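Local coordinates for protein N-acetylcysteine deacetylase (Bacillus subtilis, PDB 1YSJ) that probably deacetylates N-acetylcysteine to cysteine and acetate with two divalent metal ions, in a pathway that lets the bacterium use S-(2-succino)cysteine as a sulfur source, at residues 275-280 / 286-291; 290-295 / 309-314; 204-209 / 251-256; 150-155 / 352-357. The protein carries 1 engineered substitution. All coordinates share one frame; numbering follows the deposited sequence. Where two conformers were deposited one is given.

Contact 1 (275-280 / 286-291); sequences GTVRTF and QAVPEH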
loop_
_atom_site.group_PDB
_atom_site.type_symbol
_atom_site.label_atom_id
_atom_site.label_comp_id
_atom_site.label_asym_id
_atom_site.label_seq_id
_atom_site.Cartn_x
_atom_site.Cartn_y
_atom_site.Cartn_z
ATOM N N GLY A 275 1.956 11.602 -3.586
ATOM C CA GLY A 275 1.061 12.671 -3.168
ATOM C C GLY A 275 1.302 13.965 -3.918
ATOM O O GLY A 275 1.955 13.983 -4.967
ATOM N N THR A 276 0.778 15.052 -3.364
ATOM C CA THR A 276 0.855 16.354 -4.007
ATOM C C THR A 276 1.468 17.408 -3.102
ATOM O O THR A 276 1.350 17.345 -1.878
ATOM C CB THR A 276 -0.531 16.863 -4.464
ATOM O OG1 THR A 276 -1.469 16.716 -3.392
ATOM C CG2 THR A 276 -1.023 16.090 -5.665
ATOM N N VAL A 277 2.128 18.370 -3.735
ATOM C CA VAL A 277 2.606 19.565 -3.067
ATOM C C VAL A 277 1.825 20.763 -3.609
ATOM O O VAL A 277 1.592 20.874 -4.817
ATOM C CB VAL A 277 4.120 19.767 -3.287
ATOM C CG1 VAL A 277 4.628 20.926 -2.449
ATOM C CG2 VAL A 277 4.879 18.496 -2.935
ATOM N N ARG A 278 1.410 21.642 -2.703
ATOM C CA ARG A 278 0.699 22.859 -3.061
ATOM C C ARG A 278 1.381 24.082 -2.457
ATOM O O ARG A 278 1.581 24.162 -1.243
ATOM C CB ARG A 278 -0.767 22.768 -2.634
ATOM C CG ARG A 278 -1.525 21.667 -3.363
ATOM C CD ARG A 278 -2.957 21.529 -2.901
ATOM N NE ARG A 278 -3.599 20.391 -3.557
ATOM C CZ ARG A 278 -4.909 20.156 -3.569
ATOM N NH1 ARG A 278 -5.377 19.085 -4.200
ATOM N NH2 ARG A 278 -5.753 20.983 -2.961
ATOM N N THR A 279 1.767 25.014 -3.326
ATOM C CA THR A 279 2.423 26.258 -2.919
ATOM C C THR A 279 1.692 27.460 -3.512
ATOM O O THR A 279 0.886 27.313 -4.433
ATOM C CB THR A 279 3.894 26.322 -3.394
ATOM O OG1 THR A 279 3.931 26.615 -4.795
ATOM C CG2 THR A 279 4.632 25.010 -3.122
ATOM N N PHE A 280 1.986 28.647 -2.990
ATOM C CA PHE A 280 1.429 29.883 -3.531
ATOM C C PHE A 280 2.487 30.804 -4.134
ATOM O O PHE A 280 2.174 31.623 -4.996
ATOM C CB PHE A 280 0.576 30.612 -2.484
ATOM C CG PHE A 280 -0.757 29.960 -2.241
ATOM C CD1 PHE A 280 -1.832 30.204 -3.097
ATOM C CD2 PHE A 280 -0.934 29.080 -1.175
ATOM C CE1 PHE A 280 -3.066 29.595 -2.887
ATOM C CE2 PHE A 280 -2.168 28.462 -0.957
ATOM C CZ PHE A 280 -3.235 28.721 -1.812
ATOM N N GLN A 286 9.851 25.796 -6.056
ATOM C CA GLN A 286 11.166 25.375 -6.537
ATOM C C GLN A 286 12.074 24.892 -5.406
ATOM O O GLN A 286 13.063 24.199 -5.658
ATOM C CB GLN A 286 11.846 26.509 -7.317
ATOM C CG GLN A 286 11.100 26.969 -8.575
ATOM C CD GLN A 286 10.934 25.870 -9.614
ATOM O OE1 GLN A 286 11.912 25.303 -10.100
ATOM N NE2 GLN A 286 9.687 25.572 -9.963
ATOM N N ALA A 287 11.736 25.256 -4.170
ATOM C CA ALA A 287 12.551 24.898 -3.000
ATOM C C ALA A 287 12.064 23.674 -2.220
ATOM O O ALA A 287 12.864 22.997 -1.572
ATOM C CB ALA A 287 12.704 26.103 -2.069
ATOM N N VAL A 288 10.763 23.393 -2.281
ATOM C CA VAL A 288 10.192 22.266 -1.527
ATOM C C VAL A 288 10.611 20.861 -1.998
ATOM O O VAL A 288 10.853 20.002 -1.150
ATOM C CB VAL A 288 8.645 22.353 -1.336
ATOM C CG1 VAL A 288 8.296 23.437 -0.325
ATOM C CG2 VAL A 288 7.925 22.579 -2.655
ATOM N N PRO A 289 10.695 20.617 -3.329
ATOM C CA PRO A 289 11.127 19.274 -3.751
ATOM C C PRO A 289 12.509 18.877 -3.225
ATOM O O PRO A 289 12.694 17.736 -2.798
ATOM C CB PRO A 289 11.126 19.356 -5.286
ATOM C CG PRO A 289 11.118 20.799 -5.610
ATOM C CD PRO A 289 10.396 21.473 -4.492
ATOM N N GLU A 290 13.456 19.813 -3.251
ATOM C CA GLU A 290 14.798 19.576 -2.722
ATOM C C GLU A 290 14.789 19.369 -1.210
ATOM O O GLU A 290 15.538 18.540 -0.692
ATOM C CB GLU A 290 15.744 20.722 -3.093
ATOM C CG GLU A 290 16.308 20.644 -4.517
ATOM C CD GLU A 290 17.448 19.635 -4.673
ATOM O OE1 GLU A 290 17.845 18.990 -3.676
ATOM O OE2 GLU A 290 17.955 19.492 -5.808
ATOM N N HIS A 291 13.937 20.118 -0.513
ATOM C CA HIS A 291 13.786 19.970 0.931
ATOM C C HIS A 291 13.163 18.616 1.282
ATOM O O HIS A 291 13.548 17.986 2.268
ATOM C CB HIS A 291 12.964 21.122 1.515
ATOM C CG HIS A 291 13.128 21.290 2.995
ATOM N ND1 HIS A 291 14.129 22.058 3.552
ATOM C CD2 HIS A 291 12.424 20.781 4.036
ATOM C CE1 HIS A 291 14.034 22.017 4.869
ATOM N NE2 HIS A 291 13.007 21.249 5.188
#

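Contact 2 (290-295 / 309-314); sequences EHMRRV and FKWFPY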
loop_
_atom_site.group_PDB
_atom_site.type_symbol
_atom_site.label_atom_id
_atom_site.label_comp_id
_atom_site.label_asym_id
_atom_site.label_seq_id
_atom_site.Cartn_x
_atom_site.Cartn_y
_atom_site.Cartn_z
ATOM N N GLU A 290 13.456 19.813 -3.251
ATOM C CA GLU A 290 14.798 19.576 -2.722
ATOM C C GLU A 290 14.789 19.369 -1.210
ATOM O O GLU A 290 15.538 18.540 -0.692
ATOM C CB GLU A 290 15.744 20.722 -3.093
ATOM C CG GLU A 290 16.308 20.644 -4.517
ATOM C CD GLU A 290 17.448 19.635 -4.673
ATOM O OE1 GLU A 290 17.845 18.990 -3.676
ATOM O OE2 GLU A 290 17.955 19.492 -5.808
ATOM N N HIS A 291 13.937 20.118 -0.513
ATOM C CA HIS A 291 13.786 19.970 0.931
ATOM C C HIS A 291 13.163 18.616 1.282
ATOM O O HIS A 291 13.548 17.986 2.268
ATOM C CB HIS A 291 12.964 21.122 1.515
ATOM C CG HIS A 291 13.128 21.290 2.995
ATOM N ND1 HIS A 291 14.129 22.058 3.552
ATOM C CD2 HIS A 291 12.424 20.781 4.036
ATOM C CE1 HIS A 291 14.034 22.017 4.869
ATOM N NE2 HIS A 291 13.007 21.249 5.188
HETATM N N MSE A 292 12.216 18.175 0.458
HETATM C CA MSE A 292 11.563 16.877 0.622
HETATM C C MSE A 292 12.506 15.731 0.283
HETATM O O MSE A 292 12.417 14.654 0.866
HETATM C CB MSE A 292 10.324 16.785 -0.264
HETATM C CG MSE A 292 9.190 17.715 0.133
HETATM SE SE MSE A 292 7.648 17.496 -1.049
HETATM C CE MSE A 292 7.179 15.658 -0.566
ATOM N N ARG A 293 13.395 15.978 -0.676
ATOM C CA ARG A 293 14.403 15.015 -1.100
ATOM C C ARG A 293 15.442 14.816 -0.001
ATOM O O ARG A 293 15.792 13.683 0.326
ATOM C CB ARG A 293 15.079 15.500 -2.385
ATOM C CG ARG A 293 16.003 14.495 -3.056
ATOM C CD ARG A 293 16.912 15.199 -4.056
ATOM N NE ARG A 293 17.370 14.307 -5.120
ATOM C CZ ARG A 293 16.723 14.099 -6.266
ATOM N NH1 ARG A 293 15.572 14.715 -6.516
ATOM N NH2 ARG A 293 17.228 13.268 -7.169
ATOM N N ARG A 294 15.918 15.928 0.562
ATOM C CA ARG A 294 16.921 15.926 1.627
ATOM C C ARG A 294 16.430 15.135 2.839
ATOM O O ARG A 294 17.165 14.321 3.388
ATOM C CB ARG A 294 17.264 17.365 2.031
ATOM C CG ARG A 294 18.543 17.523 2.859
ATOM C CD ARG A 294 18.776 18.978 3.285
ATOM N NE ARG A 294 19.038 19.866 2.150
ATOM C CZ ARG A 294 18.141 20.683 1.596
ATOM N NH1 ARG A 294 16.901 20.749 2.065
ATOM N NH2 ARG A 294 18.486 21.443 0.566
ATOM N N VAL A 295 15.179 15.382 3.225
ATOM C CA VAL A 295 14.518 14.711 4.346
ATOM C C VAL A 295 14.368 13.209 4.097
ATOM O O VAL A 295 14.693 12.398 4.965
ATOM C CB VAL A 295 13.125 15.360 4.643
ATOM C CG1 VAL A 295 12.249 14.459 5.506
ATOM C CG2 VAL A 295 13.292 16.725 5.302
ATOM N N PHE A 309 13.461 9.761 -5.158
ATOM C CA PHE A 309 12.491 10.854 -5.177
ATOM C C PHE A 309 12.193 11.259 -6.610
ATOM O O PHE A 309 13.103 11.583 -7.374
ATOM C CB PHE A 309 13.003 12.055 -4.371
ATOM C CG PHE A 309 11.993 13.162 -4.218
ATOM C CD1 PHE A 309 11.115 13.174 -3.144
ATOM C CD2 PHE A 309 11.927 14.200 -5.148
ATOM C CE1 PHE A 309 10.181 14.194 -2.995
ATOM C CE2 PHE A 309 10.993 15.227 -5.011
ATOM C CZ PHE A 309 10.118 15.224 -3.932
ATOM N N LYS A 310 10.914 11.233 -6.968
ATOM C CA LYS A 310 10.479 11.643 -8.301
ATOM C C LYS A 310 9.494 12.802 -8.215
ATOM O O LYS A 310 8.615 12.818 -7.357
ATOM C CB LYS A 310 9.861 10.468 -9.058
ATOM C CG LYS A 310 10.863 9.431 -9.530
ATOM C CD LYS A 310 10.247 8.511 -10.573
ATOM C CE LYS A 310 11.212 7.407 -10.972
ATOM N NZ LYS A 310 10.692 6.598 -12.113
ATOM N N TRP A 311 9.653 13.767 -9.116
ATOM C CA TRP A 311 8.863 14.996 -9.109
ATOM C C TRP A 311 8.173 15.181 -10.458
ATOM O O TRP A 311 8.828 15.148 -11.504
ATOM C CB TRP A 311 9.783 16.177 -8.802
ATOM C CG TRP A 311 9.116 17.518 -8.682
ATOM C CD1 TRP A 311 9.082 18.507 -9.629
ATOM C CD2 TRP A 311 8.420 18.033 -7.541
ATOM N NE1 TRP A 311 8.398 19.600 -9.151
ATOM C CE2 TRP A 311 7.982 19.339 -7.873
ATOM C CE3 TRP A 311 8.119 17.518 -6.273
ATOM C CZ2 TRP A 311 7.260 20.140 -6.979
ATOM C CZ3 TRP A 311 7.397 18.314 -5.383
ATOM C CH2 TRP A 311 6.974 19.613 -5.744
ATOM N N PHE A 312 6.856 15.366 -10.430
ATOM C CA PHE A 312 6.069 15.515 -11.661
ATOM C C PHE A 312 5.197 16.768 -11.634
ATOM O O PHE A 312 4.112 16.755 -11.046
ATOM C CB PHE A 312 5.199 14.277 -11.917
ATOM C CG PHE A 312 5.943 12.976 -11.820
ATOM C CD1 PHE A 312 5.938 12.246 -10.634
ATOM C CD2 PHE A 312 6.641 12.476 -12.914
ATOM C CE1 PHE A 312 6.616 11.040 -10.539
ATOM C CE2 PHE A 312 7.327 11.268 -12.828
ATOM C CZ PHE A 312 7.315 10.550 -11.636
ATOM N N PRO A 313 5.674 17.859 -12.264
ATOM C CA PRO A 313 4.919 19.109 -12.324
ATOM C C PRO A 313 3.561 18.946 -13.009
ATOM O O PRO A 313 3.457 18.299 -14.058
ATOM C CB PRO A 313 5.829 20.037 -13.136
ATOM C CG PRO A 313 7.194 19.461 -12.977
ATOM C CD PRO A 313 6.974 17.980 -12.948
ATOM N N TYR A 314 2.536 19.529 -12.393
ATOM C CA TYR A 314 1.164 19.422 -12.863
ATOM C C TYR A 314 0.642 20.818 -13.218
ATOM O O TYR A 314 0.325 21.087 -14.379
ATOM C CB TYR A 314 0.315 18.734 -11.784
ATOM C CG TYR A 314 -1.124 18.416 -12.141
ATOM C CD1 TYR A 314 -1.438 17.412 -13.055
ATOM C CD2 TYR A 314 -2.175 19.096 -11.524
ATOM C CE1 TYR A 314 -2.767 17.112 -13.366
ATOM C CE2 TYR A 314 -3.503 18.809 -11.825
ATOM C CZ TYR A 314 -3.792 17.815 -12.740
ATOM O OH TYR A 314 -5.106 17.534 -13.031
#

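Contact 3 (204-209 / 251-256); sequences DRFEIV and AVVSIT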
loop_
_atom_site.group_PDB
_atom_site.type_symbol
_atom_site.label_atom_id
_atom_site.label_comp_id
_atom_site.label_asym_id
_atom_site.label_seq_id
_atom_site.Cartn_x
_atom_site.Cartn_y
_atom_site.Cartn_z
ATOM N N ASP A 204 1.551 19.855 -7.758
ATOM C CA ASP A 204 2.642 19.027 -8.246
ATOM C C ASP A 204 2.575 17.657 -7.615
ATOM O O ASP A 204 2.213 17.519 -6.447
ATOM C CB ASP A 204 3.990 19.681 -7.953
ATOM C CG ASP A 204 4.187 20.978 -8.722
ATOM O OD1 ASP A 204 4.584 21.981 -8.102
ATOM O OD2 ASP A 204 3.934 21.002 -9.944
ATOM N N ARG A 205 2.924 16.649 -8.405
ATOM C CA ARG A 205 2.902 15.262 -7.968
ATOM C C ARG A 205 4.310 14.842 -7.560
ATOM O O ARG A 205 5.289 15.248 -8.185
ATOM C CB ARG A 205 2.389 14.375 -9.108
ATOM C CG ARG A 205 1.987 12.966 -8.703
ATOM C CD ARG A 205 1.546 12.143 -9.907
ATOM N NE ARG A 205 2.677 11.665 -10.698
ATOM C CZ ARG A 205 2.573 11.063 -11.880
ATOM N NH1 ARG A 205 1.383 10.855 -12.430
ATOM N NH2 ARG A 205 3.667 10.670 -12.518
ATOM N N PHE A 206 4.406 14.040 -6.504
ATOM C CA PHE A 206 5.684 13.435 -6.119
ATOM C C PHE A 206 5.527 11.948 -5.820
ATOM O O PHE A 206 4.448 11.501 -5.446
ATOM C CB PHE A 206 6.320 14.164 -4.926
ATOM C CG PHE A 206 5.629 13.913 -3.611
ATOM C CD1 PHE A 206 4.635 14.771 -3.159
ATOM C CD2 PHE A 206 5.989 12.824 -2.814
ATOM C CE1 PHE A 206 4.000 14.546 -1.941
ATOM C CE2 PHE A 206 5.354 12.589 -1.602
ATOM C CZ PHE A 206 4.356 13.455 -1.165
ATOM N N GLU A 207 6.614 11.199 -5.991
ATOM C CA GLU A 207 6.664 9.778 -5.676
ATOM C C GLU A 207 7.988 9.452 -4.984
ATOM O O GLU A 207 9.056 9.847 -5.455
ATOM C CB GLU A 207 6.512 8.943 -6.952
ATOM C CG GLU A 207 6.591 7.424 -6.739
ATOM C CD GLU A 207 6.645 6.634 -8.044
ATOM O OE1 GLU A 207 7.109 5.470 -8.009
ATOM O OE2 GLU A 207 6.226 7.171 -9.098
ATOM N N ILE A 208 7.912 8.742 -3.863
ATOM C CA ILE A 208 9.113 8.279 -3.164
ATOM C C ILE A 208 9.117 6.763 -3.013
ATOM O O ILE A 208 8.167 6.186 -2.483
ATOM C CB ILE A 208 9.295 8.938 -1.773
ATOM C CG1 ILE A 208 9.150 10.456 -1.871
ATOM C CG2 ILE A 208 10.658 8.572 -1.190
ATOM C CD1 ILE A 208 9.186 11.171 -0.544
ATOM N N VAL A 209 10.188 6.137 -3.494
ATOM C CA VAL A 209 10.413 4.700 -3.330
ATOM C C VAL A 209 11.553 4.483 -2.332
ATOM O O VAL A 209 12.648 5.029 -2.502
ATOM C CB VAL A 209 10.746 4.006 -4.686
ATOM C CG1 VAL A 209 11.038 2.521 -4.486
ATOM C CG2 VAL A 209 9.607 4.189 -5.691
ATOM N N ALA A 251 4.379 25.699 2.163
ATOM C CA ALA A 251 3.776 24.689 1.298
ATOM C C ALA A 251 2.988 23.660 2.100
ATOM O O ALA A 251 3.223 23.479 3.295
ATOM C CB ALA A 251 4.844 24.002 0.475
ATOM N N VAL A 252 2.050 22.992 1.434
ATOM C CA VAL A 252 1.275 21.925 2.049
ATOM C C VAL A 252 1.573 20.608 1.337
ATOM O O VAL A 252 1.241 20.433 0.159
ATOM C CB VAL A 252 -0.250 22.212 2.033
ATOM C CG1 VAL A 252 -1.001 21.164 2.849
ATOM C CG2 VAL A 252 -0.548 23.607 2.571
ATOM N N VAL A 253 2.212 19.694 2.062
ATOM C CA VAL A 253 2.515 18.366 1.546
ATOM C C VAL A 253 1.406 17.406 1.956
ATOM O O VAL A 253 1.109 17.242 3.137
ATOM C CB VAL A 253 3.902 17.858 2.007
ATOM C CG1 VAL A 253 4.156 16.445 1.502
ATOM C CG2 VAL A 253 4.999 18.789 1.515
ATOM N N SER A 254 0.786 16.790 0.956
ATOM C CA SER A 254 -0.322 15.881 1.179
ATOM C C SER A 254 -0.007 14.525 0.557
ATOM O O SER A 254 -0.057 14.366 -0.662
ATOM C CB SER A 254 -1.610 16.477 0.604
ATOM O OG SER A 254 -2.715 15.613 0.795
ATOM N N ILE A 255 0.351 13.566 1.405
ATOM C CA ILE A 255 0.611 12.190 0.980
ATOM C C ILE A 255 -0.727 11.469 0.849
ATOM O O ILE A 255 -1.507 11.411 1.805
ATOM C CB ILE A 255 1.542 11.446 1.978
ATOM C CG1 ILE A 255 2.894 12.160 2.075
ATOM C CG2 ILE A 255 1.734 9.973 1.568
ATOM C CD1 ILE A 255 3.662 11.861 3.341
ATOM N N THR A 256 -0.979 10.922 -0.337
ATOM C CA THR A 256 -2.286 10.360 -0.682
ATOM C C THR A 256 -2.267 8.842 -0.879
ATOM O O THR A 256 -3.309 8.191 -0.812
ATOM C CB THR A 256 -2.871 11.038 -1.951
ATOM O OG1 THR A 256 -1.920 10.961 -3.022
ATOM C CG2 THR A 256 -3.199 12.503 -1.677
#

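Contact 4 (150-155 / 352-357); sequences RFIFQP and ALYQEK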
loop_
_atom_site.group_PDB
_atom_site.type_symbol
_atom_site.label_atom_id
_atom_site.label_comp_id
_atom_site.label_asym_id
_atom_site.label_seq_id
_atom_site.Cartn_x
_atom_site.Cartn_y
_atom_site.Cartn_z
ATOM N N ARG A 150 -10.311 37.970 -28.333
ATOM C CA ARG A 150 -10.369 36.570 -28.702
ATOM C C ARG A 150 -11.059 35.788 -27.577
ATOM O O ARG A 150 -10.699 35.921 -26.408
ATOM C CB ARG A 150 -8.961 36.050 -28.957
ATOM C CG ARG A 150 -8.895 34.811 -29.819
ATOM C CD ARG A 150 -7.470 34.563 -30.280
ATOM N NE ARG A 150 -7.080 35.483 -31.344
ATOM C CZ ARG A 150 -5.835 35.638 -31.791
ATOM N NH1 ARG A 150 -4.835 34.943 -31.257
ATOM N NH2 ARG A 150 -5.590 36.500 -32.776
ATOM N N PHE A 151 -12.069 34.998 -27.933
ATOM C CA PHE A 151 -12.788 34.182 -26.956
ATOM C C PHE A 151 -12.333 32.730 -27.016
ATOM O O PHE A 151 -12.283 32.118 -28.086
ATOM C CB PHE A 151 -14.305 34.289 -27.158
ATOM C CG PHE A 151 -14.838 35.673 -26.951
ATOM C CD1 PHE A 151 -14.830 36.600 -27.993
ATOM C CD2 PHE A 151 -15.336 36.059 -25.710
ATOM C CE1 PHE A 151 -15.316 37.887 -27.803
ATOM C CE2 PHE A 151 -15.822 37.345 -25.511
ATOM C CZ PHE A 151 -15.810 38.263 -26.558
ATOM N N ILE A 152 -12.003 32.194 -25.848
ATOM C CA ILE A 152 -11.469 30.851 -25.711
ATOM C C ILE A 152 -12.450 29.997 -24.911
ATOM O O ILE A 152 -12.667 30.222 -23.716
ATOM C CB ILE A 152 -10.071 30.870 -25.021
ATOM C CG1 ILE A 152 -9.079 31.680 -25.859
ATOM C CG2 ILE A 152 -9.546 29.451 -24.780
ATOM C CD1 ILE A 152 -7.804 32.050 -25.129
ATOM N N PHE A 153 -13.056 29.032 -25.589
ATOM C CA PHE A 153 -13.908 28.058 -24.928
ATOM C C PHE A 153 -13.116 26.760 -24.837
ATOM O O PHE A 153 -13.027 25.991 -25.788
ATOM C CB PHE A 153 -15.255 27.915 -25.654
ATOM C CG PHE A 153 -16.071 29.187 -25.658
ATOM C CD1 PHE A 153 -15.937 30.116 -26.690
ATOM C CD2 PHE A 153 -16.955 29.465 -24.621
ATOM C CE1 PHE A 153 -16.674 31.294 -26.697
ATOM C CE2 PHE A 153 -17.703 30.648 -24.614
ATOM C CZ PHE A 153 -17.561 31.564 -25.656
ATOM N N GLN A 154 -12.527 26.556 -23.667
ATOM C CA GLN A 154 -11.469 25.588 -23.472
ATOM C C GLN A 154 -11.978 24.237 -22.972
ATOM O O GLN A 154 -12.707 24.174 -21.979
ATOM C CB GLN A 154 -10.446 26.162 -22.483
ATOM C CG GLN A 154 -9.349 25.190 -22.080
ATOM C CD GLN A 154 -8.764 25.491 -20.725
ATOM O OE1 GLN A 154 -8.275 26.598 -20.476
ATOM N NE2 GLN A 154 -8.791 24.500 -19.836
ATOM N N PRO A 155 -11.560 23.143 -23.634
ATOM C CA PRO A 155 -11.923 21.815 -23.141
ATOM C C PRO A 155 -11.010 21.400 -21.994
ATOM O O PRO A 155 -9.970 22.020 -21.788
ATOM C CB PRO A 155 -11.655 20.919 -24.352
ATOM C CG PRO A 155 -10.524 21.594 -25.063
ATOM C CD PRO A 155 -10.716 23.075 -24.846
ATOM N N ALA A 352 -3.727 28.986 -15.118
ATOM C CA ALA A 352 -2.376 29.365 -14.673
ATOM C C ALA A 352 -1.313 29.152 -15.749
ATOM O O ALA A 352 -0.336 29.897 -15.821
ATOM C CB ALA A 352 -2.006 28.603 -13.418
ATOM N N LEU A 353 -1.515 28.128 -16.577
ATOM C CA LEU A 353 -0.630 27.842 -17.704
ATOM C C LEU A 353 -0.576 29.001 -18.706
ATOM O O LEU A 353 0.488 29.301 -19.250
ATOM C CB LEU A 353 -1.047 26.546 -18.406
ATOM C CG LEU A 353 -0.666 25.211 -17.761
ATOM C CD1 LEU A 353 -1.248 24.075 -18.577
ATOM C CD2 LEU A 353 0.849 25.044 -17.624
ATOM N N TYR A 354 -1.715 29.650 -18.937
ATOM C CA TYR A 354 -1.759 30.847 -19.777
ATOM C C TYR A 354 -0.903 31.968 -19.200
ATOM O O TYR A 354 -0.165 32.626 -19.927
ATOM C CB TYR A 354 -3.193 31.356 -19.950
ATOM C CG TYR A 354 -4.152 30.398 -20.616
ATOM C CD1 TYR A 354 -5.356 30.064 -20.003
ATOM C CD2 TYR A 354 -3.872 29.844 -21.867
ATOM C CE1 TYR A 354 -6.250 29.201 -20.605
ATOM C CE2 TYR A 354 -4.765 28.974 -22.485
ATOM C CZ TYR A 354 -5.950 28.659 -21.846
ATOM O OH TYR A 354 -6.845 27.800 -22.435
ATOM N N GLN A 355 -1.009 32.165 -17.886
ATOM C CA GLN A 355 -0.305 33.234 -17.168
ATOM C C GLN A 355 1.207 33.040 -17.067
ATOM O O GLN A 355 1.929 33.977 -16.730
ATOM C CB GLN A 355 -0.897 33.409 -15.767
ATOM C CG GLN A 355 -2.293 34.005 -15.739
ATOM C CD GLN A 355 -2.962 33.840 -14.390
ATOM O OE1 GLN A 355 -3.676 34.730 -13.923
ATOM N NE2 GLN A 355 -2.729 32.700 -13.750
ATOM N N GLU A 356 1.681 31.829 -17.347
ATOM C CA GLU A 356 3.115 31.571 -17.456
ATOM C C GLU A 356 3.689 32.237 -18.699
ATOM O O GLU A 356 4.885 32.511 -18.768
ATOM C CB GLU A 356 3.399 30.067 -17.525
ATOM C CG GLU A 356 3.418 29.349 -16.189
ATOM C CD GLU A 356 4.152 28.017 -16.258
ATOM O OE1 GLU A 356 5.029 27.777 -15.400
ATOM O OE2 GLU A 356 3.864 27.212 -17.170
ATOM N N LYS A 357 2.825 32.489 -19.679
ATOM C CA LYS A 357 3.240 32.983 -20.986
ATOM C C LYS A 357 2.957 34.474 -21.172
ATOM O O LYS A 357 3.808 35.214 -21.664
ATOM C CB LYS A 357 2.554 32.174 -22.097
ATOM C CG LYS A 357 2.681 30.654 -21.962
ATOM C CD LYS A 357 4.135 30.187 -22.028
ATOM C CE LYS A 357 4.216 28.681 -22.195
ATOM N NZ LYS A 357 5.508 28.135 -21.699
#

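Contact 1 (275-280 / 286-291)
Val288 carries the contact from the helical segment 286-291, meeting Val277 and Thr279 of segment 275-280. CG2 of Val288 lies 3.7 Å from CG1 of Val277, and the two side chains run past each other in opposite senses. The same CG2 meets CG2 of Thr279 tip to tip at 4.1 Å. With chi1 at -73°, Val288 tucks CG2 between its backbone N and carbonyl carbon, and this branch faces the strand. Thr279 turns its methyl to the helix, while OG1 is hydrogen-bonded to Ser202 OG. The contact belongs to a ferredoxin-like domain, a four-stranded antiparallel sheet (order 2-3-1-4) with helices 226-237 and 282-302 on one face. Strand 270-278 leads through a short turn into helix 282-302, which packs back on its own strand. Next comes Pro289, which has no N-H to give to the preceding turn, and the helix kinks there. Its ring rests on Phe309 and Trp311. Regular bonding is back at His291, whose N donates to Ala287 O at 3.2 Å.

Contact 2 (290-295 / 309-314)
Helix 290-295 runs nearly antiparallel to strand 309-314, at 162° with the axes 9.4 Å apart, and the two backbones come closest at Arg293 and Phe309. Phe309 makes most of the contact. The backbone N and CA of Arg293 lie over one face of the ring, CA offset toward its rim. Met292 crosses it at about a right angle, with CB 3.8 Å from Phe309 CE1. The bend of Met292, a selenomethionine, at chi3 (65°) brings CE to 4.1 Å from Phe309 CE1. Met292 SE is a looser neighbour, 4.4 Å from Trp311 CZ3. In this ferredoxin-like domain helix 282-302 covers one face of the antiparallel sheet, and strand 306-320 is an outermost strand of it within the chain. A serine in place of Phe309 removes the ring that Met292 CB and the Arg293 backbone pack on and would probably open a gap beneath the helix. The extended Arg293 chain lays its guanidinium over Phe309 CB, with NH1 3.9 Å from Phe309 CD2 and the guanidinium and ring planes 60° apart.

Contact 3 (204-209 / 251-256)
The Phe206 ring takes Ile255 at its edge: CG1 of Ile255 lies in the ring plane, 3.8 Å from Phe206 CZ. Val253 comes in obliquely, with CG1 3.9 Å from Phe206 CE1. Both side chains cross the phenylalanine at about a right angle. Phe206 has chi1 at 73°, which places CG between backbone N and carbonyl carbon and brings the ring end nearer to segment 251-256. The strands themselves are not neighbours. In the ferredoxin-like sheet, strand 270-278 lies between 197-211 and 252-260 and is antiparallel to both. The two strands flanking it therefore run in the same general sense, but 58° separates these segments, consistent with sheet twist, and their axes are 9.0 Å apart. The ring crosses the middle strand over Gly275, CE1 of Phe206 3.7 Å from Gly275 CA, with Val277 beside it. Met292 of helix 282-302 packs on both Phe206 and Val253, in the core between sheet and helix. Ile255 also touches Ile227 of the second subunit.

Contact 4 (150-155 / 352-357)
Gln154 and Tyr354 meet inside the metal-binding domain, where strand 148-154 of the mixed sheet faces the short, weakly bonded helix 351-355. The tight part is one polar pair. Tyr354 OH donates to Gln154 OE1 at 2.7 Å. The C=O...donor angle is 117°, and the donor is tilted 34° from the carbonyl plane. Gln154 OE1 also lies near the plane of the tyrosine ring, at its edge, 3.3 Å from Tyr354 CE1. A second donor, Arg95 NE, grips the same OE1, while Gln154 NE2 gives a hydrogen bond to Asp350 OD1. The buried amide is thus held at both ends and its rotation fixed. CG anti to the backbone N (chi1 174°) and an extended chain carry it to the tyrosine. A leucine in place of Gln154 would probably leave the buried Tyr354 hydroxyl and Arg95 without their shared acceptor. The metals are near but not touched: the Gln154 side chain is about 7 Å from that of the nickel ligand His124. Packing is looser toward the rest of the helical segment. Glu356 and Lys357 are exposed and do not reach the strand. A methyl flanks the hydroxyl: Ile152 CG2 lies 3.9 Å from Tyr354 OH.

Contacts 1, 2 and 3 share one hydrophobic core in the ferredoxin-like domain, with centres 7 to 8 Å apart. Val277 joins the first two: its CG2 lies 3.5 Å from Met292 SE and also packs on Trp311. Strand 197-211 ties contact 3 to the others by probable backbone hydrogen bonds, Val277 N to Asp204 O at 2.8 Å and Phe312 N to Arg205 O at 2.7 Å. Contact 4 lies in the other domain, its centre 24 to 28 Å from theirs. It closes the long chain loop in which they are nested. It alone is near the active site: the Gln154 side chain is about 9 Å from a nickel ion of the pair bridged by Cys122.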